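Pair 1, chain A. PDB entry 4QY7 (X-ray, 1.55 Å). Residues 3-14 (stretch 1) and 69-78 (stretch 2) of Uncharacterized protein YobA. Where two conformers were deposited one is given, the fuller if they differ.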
# COMPACT_ATOMS: atom_id res chain seq x y z
N GLU A 3 -15.57 12.79 15.98
CA GLU A 3 -15.17 12.76 14.58
C GLU A 3 -14.95 11.33 14.10
O GLU A 3 -14.65 10.45 14.91
CB GLU A 3 -13.89 13.59 14.35
N THR A 4 -15.11 11.11 12.78
CA THR A 4 -14.92 9.78 12.17
C THR A 4 -13.47 9.39 12.32
O THR A 4 -12.60 10.11 11.84
CB THR A 4 -15.35 9.80 10.69
OG1 THR A 4 -16.64 10.40 10.58
CG2 THR A 4 -15.37 8.40 10.07
N LYS A 5 -13.20 8.27 13.01
CA LYS A 5 -11.84 7.79 13.25
C LYS A 5 -11.40 6.88 12.10
O LYS A 5 -11.98 5.80 11.92
CB LYS A 5 -11.76 7.05 14.60
N MSE A 6 -10.39 7.30 11.31
CA MSE A 6 -9.90 6.47 10.21
C MSE A 6 -8.66 5.70 10.63
O MSE A 6 -7.87 6.20 11.45
CB MSE A 6 -9.55 7.32 8.97
CG MSE A 6 -10.78 7.62 8.08
SE MSE A 6 -10.17 7.98 6.27
CE MSE A 6 -9.28 9.60 6.57
N GLN A 7 -8.48 4.52 10.06
CA GLN A 7 -7.30 3.72 10.32
C GLN A 7 -6.18 4.17 9.42
O GLN A 7 -6.42 4.78 8.37
CB GLN A 7 -7.58 2.25 10.04
CG GLN A 7 -8.74 1.68 10.80
CD GLN A 7 -8.71 0.19 10.67
OE1 GLN A 7 -7.71 -0.46 11.01
NE2 GLN A 7 -9.77 -0.38 10.14
N SER A 8 -4.96 3.82 9.79
CA SER A 8 -3.82 4.13 8.94
C SER A 8 -2.76 3.05 9.03
O SER A 8 -2.69 2.31 10.02
CB SER A 8 -3.19 5.46 9.34
OG SER A 8 -2.61 5.42 10.65
N LEU A 9 -1.92 2.99 7.99
CA LEU A 9 -0.76 2.10 8.02
C LEU A 9 0.32 2.64 7.14
O LEU A 9 0.04 3.41 6.22
CB LEU A 9 -1.13 0.65 7.66
CG LEU A 9 -1.67 0.38 6.27
CD1 LEU A 9 -0.52 0.11 5.29
CD2 LEU A 9 -2.59 -0.87 6.26
N VAL A 10 1.56 2.20 7.38
CA VAL A 10 2.72 2.66 6.64
C VAL A 10 3.31 1.53 5.85
O VAL A 10 3.37 0.40 6.32
CB VAL A 10 3.76 3.22 7.66
CG1 VAL A 10 5.12 3.46 6.97
CG2 VAL A 10 3.25 4.50 8.32
N GLY A 11 3.77 1.86 4.65
CA GLY A 11 4.41 0.83 3.82
C GLY A 11 5.15 1.44 2.67
O GLY A 11 5.07 2.64 2.45
N TYR A 12 5.89 0.61 1.97
CA TYR A 12 6.68 1.04 0.82
C TYR A 12 6.02 0.62 -0.46
O TYR A 12 5.67 -0.55 -0.59
CB TYR A 12 8.10 0.43 0.85
CG TYR A 12 8.91 0.86 2.05
CD1 TYR A 12 8.74 0.24 3.29
CD2 TYR A 12 9.75 1.96 1.98
CE1 TYR A 12 9.44 0.67 4.41
CE2 TYR A 12 10.48 2.38 3.09
CZ TYR A 12 10.31 1.74 4.31
OH TYR A 12 11.01 2.12 5.44
N VAL A 13 5.93 1.52 -1.44
CA VAL A 13 5.28 1.21 -2.73
C VAL A 13 6.20 0.35 -3.56
O VAL A 13 7.25 0.83 -3.93
CB VAL A 13 4.90 2.49 -3.51
CG1 VAL A 13 4.23 2.16 -4.86
CG2 VAL A 13 4.01 3.40 -2.68
N VAL A 14 5.81 -0.89 -3.88
CA VAL A 14 6.64 -1.80 -4.71
C VAL A 14 6.06 -1.91 -6.12
O VAL A 14 6.82 -2.03 -7.08
CB VAL A 14 6.89 -3.20 -4.11
CG1 VAL A 14 7.91 -3.13 -2.98
CG2 VAL A 14 5.61 -3.88 -3.64
N LYS A 69 7.95 5.68 0.47
CA LYS A 69 7.41 5.23 1.74
C LYS A 69 6.20 6.11 2.01
O LYS A 69 6.30 7.34 1.93
CB LYS A 69 8.46 5.37 2.85
CG LYS A 69 8.01 4.75 4.16
CD LYS A 69 9.01 5.11 5.25
CE LYS A 69 8.75 4.39 6.55
NZ LYS A 69 9.88 4.57 7.50
N ILE A 70 5.05 5.51 2.29
CA ILE A 70 3.84 6.31 2.50
C ILE A 70 3.06 5.86 3.71
O ILE A 70 3.18 4.71 4.17
CB ILE A 70 2.90 6.23 1.24
CG1 ILE A 70 2.32 4.79 1.06
CG2 ILE A 70 3.66 6.64 -0.05
CD1 ILE A 70 1.33 4.68 -0.13
N LYS A 71 2.21 6.76 4.18
CA LYS A 71 1.18 6.48 5.17
C LYS A 71 -0.14 6.57 4.44
O LYS A 71 -0.37 7.56 3.74
CB LYS A 71 1.23 7.49 6.30
CG LYS A 71 0.30 7.12 7.45
CD LYS A 71 0.66 7.99 8.67
CE LYS A 71 -0.16 7.69 9.87
NZ LYS A 71 0.14 8.68 10.96
N VAL A 72 -1.03 5.58 4.60
CA VAL A 72 -2.34 5.61 3.95
C VAL A 72 -3.40 5.63 5.02
O VAL A 72 -3.16 5.07 6.12
CB VAL A 72 -2.57 4.41 2.99
CG1 VAL A 72 -1.51 4.43 1.87
CG2 VAL A 72 -2.54 3.07 3.73
N TRP A 73 -4.58 6.20 4.68
CA TRP A 73 -5.73 6.27 5.58
C TRP A 73 -6.91 5.59 4.94
O TRP A 73 -7.12 5.74 3.72
CB TRP A 73 -6.11 7.70 5.94
CG TRP A 73 -5.21 8.31 6.95
CD1 TRP A 73 -5.39 8.33 8.30
CD2 TRP A 73 -3.97 8.95 6.70
NE1 TRP A 73 -4.32 8.96 8.91
CE2 TRP A 73 -3.45 9.37 7.94
CE3 TRP A 73 -3.24 9.24 5.53
CZ2 TRP A 73 -2.24 10.05 8.05
CZ3 TRP A 73 -2.04 9.90 5.64
CH2 TRP A 73 -1.55 10.31 6.88
N PHE A 74 -7.67 4.82 5.74
CA PHE A 74 -8.79 4.06 5.20
C PHE A 74 -9.79 3.73 6.30
O PHE A 74 -9.43 3.80 7.47
CB PHE A 74 -8.27 2.75 4.56
CG PHE A 74 -7.49 1.89 5.52
CD1 PHE A 74 -6.11 2.07 5.69
CD2 PHE A 74 -8.10 0.85 6.21
CE1 PHE A 74 -5.41 1.32 6.64
CE2 PHE A 74 -7.39 0.09 7.13
CZ PHE A 74 -6.03 0.31 7.31
N HIS A 75 -11.02 3.39 5.94
CA HIS A 75 -12.01 3.05 6.96
C HIS A 75 -11.83 1.61 7.46
O HIS A 75 -11.77 1.38 8.67
CB HIS A 75 -13.43 3.25 6.42
CG HIS A 75 -13.70 4.69 6.10
ND1 HIS A 75 -13.78 5.65 7.11
CD2 HIS A 75 -13.82 5.29 4.90
CE1 HIS A 75 -13.98 6.80 6.48
NE2 HIS A 75 -14.02 6.63 5.15
N THR A 76 -11.78 0.65 6.53
CA THR A 76 -11.66 -0.77 6.90
C THR A 76 -10.89 -1.58 5.91
O THR A 76 -10.77 -1.20 4.75
CB THR A 76 -13.08 -1.37 7.03
OG1 THR A 76 -12.98 -2.67 7.60
CG2 THR A 76 -13.80 -1.48 5.69
N ARG A 77 -10.39 -2.74 6.37
CA ARG A 77 -9.71 -3.70 5.52
C ARG A 77 -10.73 -4.62 4.96
O ARG A 77 -11.65 -5.06 5.68
CB ARG A 77 -8.66 -4.56 6.26
CG ARG A 77 -7.37 -3.87 6.69
CD ARG A 77 -6.63 -4.74 7.72
NE ARG A 77 -5.44 -4.06 8.25
CZ ARG A 77 -5.46 -3.08 9.15
NH1 ARG A 77 -6.62 -2.62 9.62
NH2 ARG A 77 -4.33 -2.51 9.56
N LYS A 78 -10.55 -5.01 3.72
CA LYS A 78 -11.39 -6.04 3.12
C LYS A 78 -10.93 -7.38 3.65
O LYS A 78 -9.78 -7.50 4.08
CB LYS A 78 -11.28 -6.01 1.59
CG LYS A 78 -11.86 -4.74 0.98
CD LYS A 78 -11.12 -4.29 -0.26
CE LYS A 78 -11.62 -2.96 -0.78
NZ LYS A 78 -13.08 -2.98 -1.07
O HOH W 1 -13.78 4.35 9.97
O HOH W 2 12.41 3.75 6.82

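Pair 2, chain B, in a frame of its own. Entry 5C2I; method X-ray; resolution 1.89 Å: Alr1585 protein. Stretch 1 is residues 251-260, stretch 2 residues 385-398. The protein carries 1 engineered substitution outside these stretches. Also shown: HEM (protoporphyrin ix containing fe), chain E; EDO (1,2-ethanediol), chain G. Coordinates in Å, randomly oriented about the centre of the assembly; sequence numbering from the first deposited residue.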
# COMPACT_ATOMS: atom_id res chain seq x y z
N GLY B 251 25.48 11.55 31.66
CA GLY B 251 25.67 10.75 30.48
C GLY B 251 25.32 9.29 30.78
O GLY B 251 24.74 8.98 31.84
N SER B 252 25.63 8.41 29.84
CA SER B 252 25.37 6.99 29.96
C SER B 252 26.36 6.23 29.13
O SER B 252 26.94 6.76 28.19
CB SER B 252 23.92 6.66 29.51
OG SER B 252 23.62 5.28 29.76
N TYR B 253 26.59 4.97 29.50
CA TYR B 253 27.50 4.10 28.78
C TYR B 253 26.77 3.27 27.73
O TYR B 253 25.74 2.67 28.02
CB TYR B 253 28.24 3.16 29.73
CG TYR B 253 29.21 3.86 30.64
CD1 TYR B 253 30.47 4.26 30.15
CD2 TYR B 253 28.90 4.15 31.96
CE1 TYR B 253 31.36 4.94 30.96
CE2 TYR B 253 29.81 4.77 32.81
CZ TYR B 253 31.05 5.16 32.29
OH TYR B 253 31.95 5.80 33.13
N LEU B 254 27.31 3.29 26.52
CA LEU B 254 26.77 2.60 25.39
C LEU B 254 27.59 1.35 25.08
O LEU B 254 28.82 1.41 24.95
CB LEU B 254 26.77 3.51 24.16
CG LEU B 254 26.36 2.87 22.83
CD1 LEU B 254 24.93 2.41 22.79
CD2 LEU B 254 26.65 3.81 21.66
N VAL B 255 26.91 0.24 24.89
CA VAL B 255 27.49 -0.98 24.33
C VAL B 255 26.95 -1.06 22.90
O VAL B 255 25.73 -1.00 22.70
CB VAL B 255 27.02 -2.22 25.10
CG1 VAL B 255 27.37 -3.52 24.34
CG2 VAL B 255 27.60 -2.25 26.50
N TYR B 256 27.84 -1.16 21.92
CA TYR B 256 27.47 -1.32 20.49
C TYR B 256 28.09 -2.62 20.00
O TYR B 256 29.30 -2.79 20.13
CB TYR B 256 27.99 -0.13 19.67
CG TYR B 256 27.47 -0.07 18.25
CD1 TYR B 256 27.76 -1.08 17.30
CD2 TYR B 256 26.68 0.96 17.85
CE1 TYR B 256 27.25 -1.02 16.02
CE2 TYR B 256 26.20 1.05 16.55
CZ TYR B 256 26.46 0.05 15.65
OH TYR B 256 25.97 0.15 14.38
N ARG B 257 27.26 -3.52 19.46
CA ARG B 257 27.71 -4.81 18.93
C ARG B 257 26.96 -5.13 17.67
O ARG B 257 25.71 -5.07 17.67
CB ARG B 257 27.50 -5.92 19.95
CG ARG B 257 28.43 -5.79 21.18
CD ARG B 257 28.00 -6.64 22.36
NE ARG B 257 28.12 -8.08 22.18
CZ ARG B 257 29.25 -8.79 22.25
NH1 ARG B 257 30.44 -8.21 22.40
NH2 ARG B 257 29.19 -10.10 22.13
N LYS B 258 27.70 -5.44 16.59
CA LYS B 258 27.07 -5.85 15.36
C LYS B 258 26.88 -7.37 15.38
O LYS B 258 27.87 -8.11 15.45
CB LYS B 258 27.88 -5.42 14.16
CG LYS B 258 27.26 -5.84 12.84
CD LYS B 258 27.99 -5.23 11.63
CE LYS B 258 27.26 -5.52 10.32
NZ LYS B 258 27.86 -4.87 9.12
N LEU B 259 25.63 -7.82 15.41
CA LEU B 259 25.33 -9.24 15.63
C LEU B 259 24.65 -9.80 14.38
O LEU B 259 23.47 -9.56 14.13
CB LEU B 259 24.44 -9.39 16.88
CG LEU B 259 25.00 -8.85 18.19
CD1 LEU B 259 24.04 -9.12 19.36
CD2 LEU B 259 26.37 -9.45 18.48
N GLU B 260 25.40 -10.59 13.63
CA GLU B 260 24.92 -11.22 12.42
C GLU B 260 24.03 -12.41 12.73
O GLU B 260 24.37 -13.23 13.59
CB GLU B 260 26.08 -11.69 11.57
CG GLU B 260 25.68 -12.28 10.23
CD GLU B 260 26.87 -12.66 9.41
OE1 GLU B 260 27.51 -13.66 9.79
OE2 GLU B 260 27.21 -11.93 8.45
N LEU B 385 21.91 -4.46 14.89
CA LEU B 385 22.85 -3.49 15.48
C LEU B 385 22.41 -3.31 16.92
O LEU B 385 21.42 -2.61 17.21
CB LEU B 385 22.85 -2.17 14.71
CG LEU B 385 23.15 -2.33 13.21
CD1 LEU B 385 22.99 -0.99 12.51
CD2 LEU B 385 24.53 -2.92 12.99
N PHE B 386 23.07 -4.05 17.80
CA PHE B 386 22.72 -4.09 19.22
C PHE B 386 23.30 -2.89 19.93
O PHE B 386 24.53 -2.74 19.97
CB PHE B 386 23.24 -5.40 19.85
CG PHE B 386 22.94 -5.53 21.31
CD1 PHE B 386 21.72 -6.06 21.75
CD2 PHE B 386 23.86 -5.05 22.27
CE1 PHE B 386 21.45 -6.20 23.11
CE2 PHE B 386 23.59 -5.19 23.64
CZ PHE B 386 22.37 -5.74 24.06
N LEU B 387 22.44 -2.03 20.44
CA LEU B 387 22.88 -0.90 21.28
C LEU B 387 22.16 -0.99 22.60
O LEU B 387 20.95 -1.21 22.61
CB LEU B 387 22.52 0.44 20.65
CG LEU B 387 23.35 0.94 19.45
CD1 LEU B 387 22.98 0.18 18.18
CD2 LEU B 387 23.09 2.42 19.24
N CYS B 388 22.87 -0.82 23.71
CA CYS B 388 22.20 -0.67 24.98
C CYS B 388 22.93 0.32 25.88
O CYS B 388 24.15 0.50 25.74
CB CYS B 388 21.99 -2.02 25.67
SG CYS B 388 23.45 -2.77 26.43
N PHE B 389 22.17 0.89 26.81
CA PHE B 389 22.63 1.85 27.77
C PHE B 389 22.55 1.32 29.20
O PHE B 389 21.70 0.45 29.53
CB PHE B 389 21.83 3.16 27.66
CG PHE B 389 22.14 3.95 26.44
CD1 PHE B 389 23.36 4.65 26.32
CD2 PHE B 389 21.21 4.06 25.40
CE1 PHE B 389 23.63 5.39 25.17
CE2 PHE B 389 21.49 4.79 24.27
CZ PHE B 389 22.69 5.46 24.14
N GLN B 390 23.45 1.82 30.03
CA GLN B 390 23.57 1.42 31.42
C GLN B 390 24.50 2.38 32.12
O GLN B 390 25.25 3.12 31.46
CB GLN B 390 24.14 0.03 31.57
CG GLN B 390 25.46 -0.17 30.83
CD GLN B 390 25.29 -0.99 29.57
OE1 GLN B 390 25.11 -2.20 29.64
NE2 GLN B 390 25.40 -0.35 28.41
N SER B 391 24.43 2.40 33.45
CA SER B 391 25.37 3.19 34.22
C SER B 391 26.66 2.43 34.56
O SER B 391 27.64 3.04 35.01
CB SER B 391 24.72 3.68 35.51
OG SER B 391 24.30 2.59 36.31
N ASN B 392 26.65 1.11 34.39
CA ASN B 392 27.76 0.26 34.79
C ASN B 392 27.82 -0.97 33.88
O ASN B 392 26.99 -1.89 34.01
CB ASN B 392 27.63 -0.16 36.27
CG ASN B 392 28.82 -0.95 36.78
OD1 ASN B 392 29.40 -1.76 36.10
ND2 ASN B 392 29.15 -0.76 38.03
N ILE B 393 28.75 -0.98 32.96
CA ILE B 393 28.82 -2.06 31.97
C ILE B 393 29.15 -3.37 32.64
O ILE B 393 28.58 -4.42 32.28
CB ILE B 393 29.84 -1.75 30.82
CG1 ILE B 393 29.38 -0.51 30.04
CG2 ILE B 393 30.00 -2.93 29.88
CD1 ILE B 393 30.42 0.01 29.06
N GLU B 394 30.07 -3.34 33.58
CA GLU B 394 30.45 -4.56 34.29
C GLU B 394 29.25 -5.25 34.95
O GLU B 394 29.11 -6.50 34.89
CB GLU B 394 31.54 -4.29 35.31
CG GLU B 394 32.02 -5.49 36.08
CD GLU B 394 33.18 -5.07 36.99
OE1 GLU B 394 34.29 -4.86 36.46
OE2 GLU B 394 32.96 -4.86 38.20
N ASN B 395 28.38 -4.45 35.54
CA ASN B 395 27.23 -4.94 36.26
C ASN B 395 25.95 -5.13 35.42
O ASN B 395 25.00 -5.78 35.85
CB ASN B 395 26.90 -4.00 37.40
CG ASN B 395 25.95 -4.65 38.40
OD1 ASN B 395 26.25 -5.68 38.95
ND2 ASN B 395 24.78 -4.05 38.59
N GLN B 396 25.94 -4.60 34.20
CA GLN B 396 24.75 -4.66 33.34
C GLN B 396 25.03 -5.49 32.08
O GLN B 396 25.06 -6.71 32.20
CB GLN B 396 24.15 -3.24 33.13
CG GLN B 396 23.67 -2.74 34.50
CD GLN B 396 23.26 -1.27 34.56
OE1 GLN B 396 24.05 -0.40 34.91
NE2 GLN B 396 22.01 -1.00 34.21
N PHE B 397 25.30 -4.92 30.92
CA PHE B 397 25.52 -5.76 29.75
C PHE B 397 26.53 -6.91 29.98
O PHE B 397 26.25 -8.06 29.61
CB PHE B 397 25.93 -4.99 28.49
CG PHE B 397 26.37 -5.89 27.40
CD1 PHE B 397 25.43 -6.52 26.59
CD2 PHE B 397 27.70 -6.20 27.21
CE1 PHE B 397 25.85 -7.45 25.62
CE2 PHE B 397 28.11 -7.09 26.26
CZ PHE B 397 27.17 -7.72 25.46
N ASN B 398 27.74 -6.60 30.46
CA ASN B 398 28.75 -7.65 30.57
C ASN B 398 28.29 -8.77 31.51
O ASN B 398 28.59 -9.96 31.28
CB ASN B 398 30.11 -7.12 31.04
CG ASN B 398 30.94 -6.52 29.92
OD1 ASN B 398 30.44 -6.20 28.85
ND2 ASN B 398 32.22 -6.35 30.18
CHA HEM E . 14.51 -9.66 24.90
CHB HEM E . 15.94 -11.12 20.53
CHC HEM E . 20.53 -10.15 21.73
CHD HEM E . 19.08 -8.94 26.16
C1A HEM E . 14.50 -10.17 23.61
C2A HEM E . 13.34 -10.62 22.91
C3A HEM E . 13.74 -11.02 21.69
C4A HEM E . 15.14 -10.80 21.62
CMA HEM E . 12.90 -11.56 20.56
CAA HEM E . 11.89 -10.64 23.42
CBA HEM E . 11.04 -9.39 23.22
CGA HEM E . 11.68 -8.24 23.96
O1A HEM E . 11.50 -8.04 25.19
O2A HEM E . 12.42 -7.49 23.32
C1B HEM E . 17.32 -10.93 20.49
C2B HEM E . 18.13 -11.19 19.33
C3B HEM E . 19.38 -10.88 19.64
C4B HEM E . 19.35 -10.49 21.05
CMB HEM E . 17.62 -11.67 18.02
CAB HEM E . 20.63 -10.88 18.83
CBB HEM E . 20.65 -10.77 17.49
C1C HEM E . 20.55 -9.78 23.08
C2C HEM E . 21.68 -9.58 23.85
C3C HEM E . 21.26 -9.26 25.12
C4C HEM E . 19.86 -9.24 25.09
CMC HEM E . 23.12 -9.63 23.41
CAC HEM E . 22.05 -9.00 26.32
CBC HEM E . 23.22 -9.48 26.65
C1D HEM E . 17.69 -8.94 26.08
C2D HEM E . 16.87 -8.53 27.23
C3D HEM E . 15.61 -8.77 26.90
C4D HEM E . 15.67 -9.29 25.52
CMD HEM E . 17.34 -7.97 28.55
CAD HEM E . 14.41 -8.47 27.75
CBD HEM E . 14.05 -9.60 28.73
CGD HEM E . 12.88 -9.19 29.55
O1D HEM E . 11.91 -9.96 29.54
O2D HEM E . 12.85 -8.12 30.24
NA HEM E . 15.61 -10.36 22.83
NB HEM E . 18.09 -10.60 21.47
NC HEM E . 19.44 -9.67 23.86
ND HEM E . 16.94 -9.46 25.11
FE HEM E . 17.50 -10.04 23.36
C1 EDO G . 24.21 -0.21 38.48
O1 EDO G . 24.73 -1.15 37.53
C2 EDO G . 22.86 -0.57 39.10
O2 EDO G . 21.80 -0.87 38.19
O HOH W 3 17.55 -7.86 22.52

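Both pairs are two antiparallel strands far apart in sequence. The angle between N-to-C directions is 158° in pair 1 and 161° in pair 2, and the strand axes approach to 4.7 Å in each. Superposing N, CA and C of 14 central residues gives an RMSD of 0.8 Å. The buried surface is also similar, 1034 Å² against 936 Å².

The register is the same. Gln A7–Phe A74, Leu A9–Val A72 and Gly A11–Ile A70 are hydrogen-bonded pairs, matching Tyr B253–Gln B390, Val B255–Cys B388 and Arg B257–Phe B386. At the middle rung, Val A72 N donates to Leu A9 O (2.9 Å) and Leu A9 N to Val A72 O (3.1 Å); in pair 2, Val B255 N donates to Cys B388 O (2.9 Å) and Cys B388 N to Val B255 O (3.0 Å). CA-H...O contacts fill the intervening steps, such as Ser A8 CA to Val A72 O at 3.0 Å and its equivalent, Leu B254 CA to Cys B388 O, at 3.4 Å.

At the rung Gln A7–Phe A74, on the face that also carries Leu A9 and Val A72, the aromatic ring sits on the second strand. Phe A74, with chi1 in p, receives Gln A7 CB over its face, 3.9 Å from the ring centroid and 23° off the normal, while Leu A9 CD2 lies 3.6 Å from Phe A74 CE1. At the matching rung pair 2 places the ring on the first strand, at Tyr B253, and an amide at Gln B390; a second ring on this face, Phe B386, lies on the second strand. This glutamine also has chi1 in p, and its NE2 bonds back to Tyr B253 O (3.1 Å, 170°). Its OE1 accepts from Phe B397 N (3.0 Å), so one amide links the partner strand to the start of the helix. In pair 1 the amide belongs to Gln A7 and reaches beyond the rung: NE2 donates to His A75 O (3.0 Å) and OE1 accepts from Arg A77 NH1 (2.8 Å).

Leu A9 matches Val B255. Leucine brings its CG to 3.8 Å from Val A72 CG2; valine brings its CB to 3.8 Å from Cys B388 SG and places CG1 over the face of Phe B397, 3.9 Å from the centroid and 11° off the normal. Gly A11 offers no side chain, whereas Arg B257 CD approaches Phe B397 CZ at 3.4 Å. Across from them, Ile A70 CD1 meets Val A13 CG2 at 3.9 Å, and the ring of Phe B386 packs against the heme, with CE1 3.5 Å from HEM C2C.

The opposite face preserves an aromatic position: Trp A73 matches Phe B389, both with chi1 in m. Ser A8 CB covers the five-membered ring of Trp A73 at 3.9 Å from its centroid, and Leu B254 CD1 covers Phe B389 at 4.2 Å, each 21° off the normal. A small polar residue and a branched apolar one thus supply the same carbon-over-ring contact.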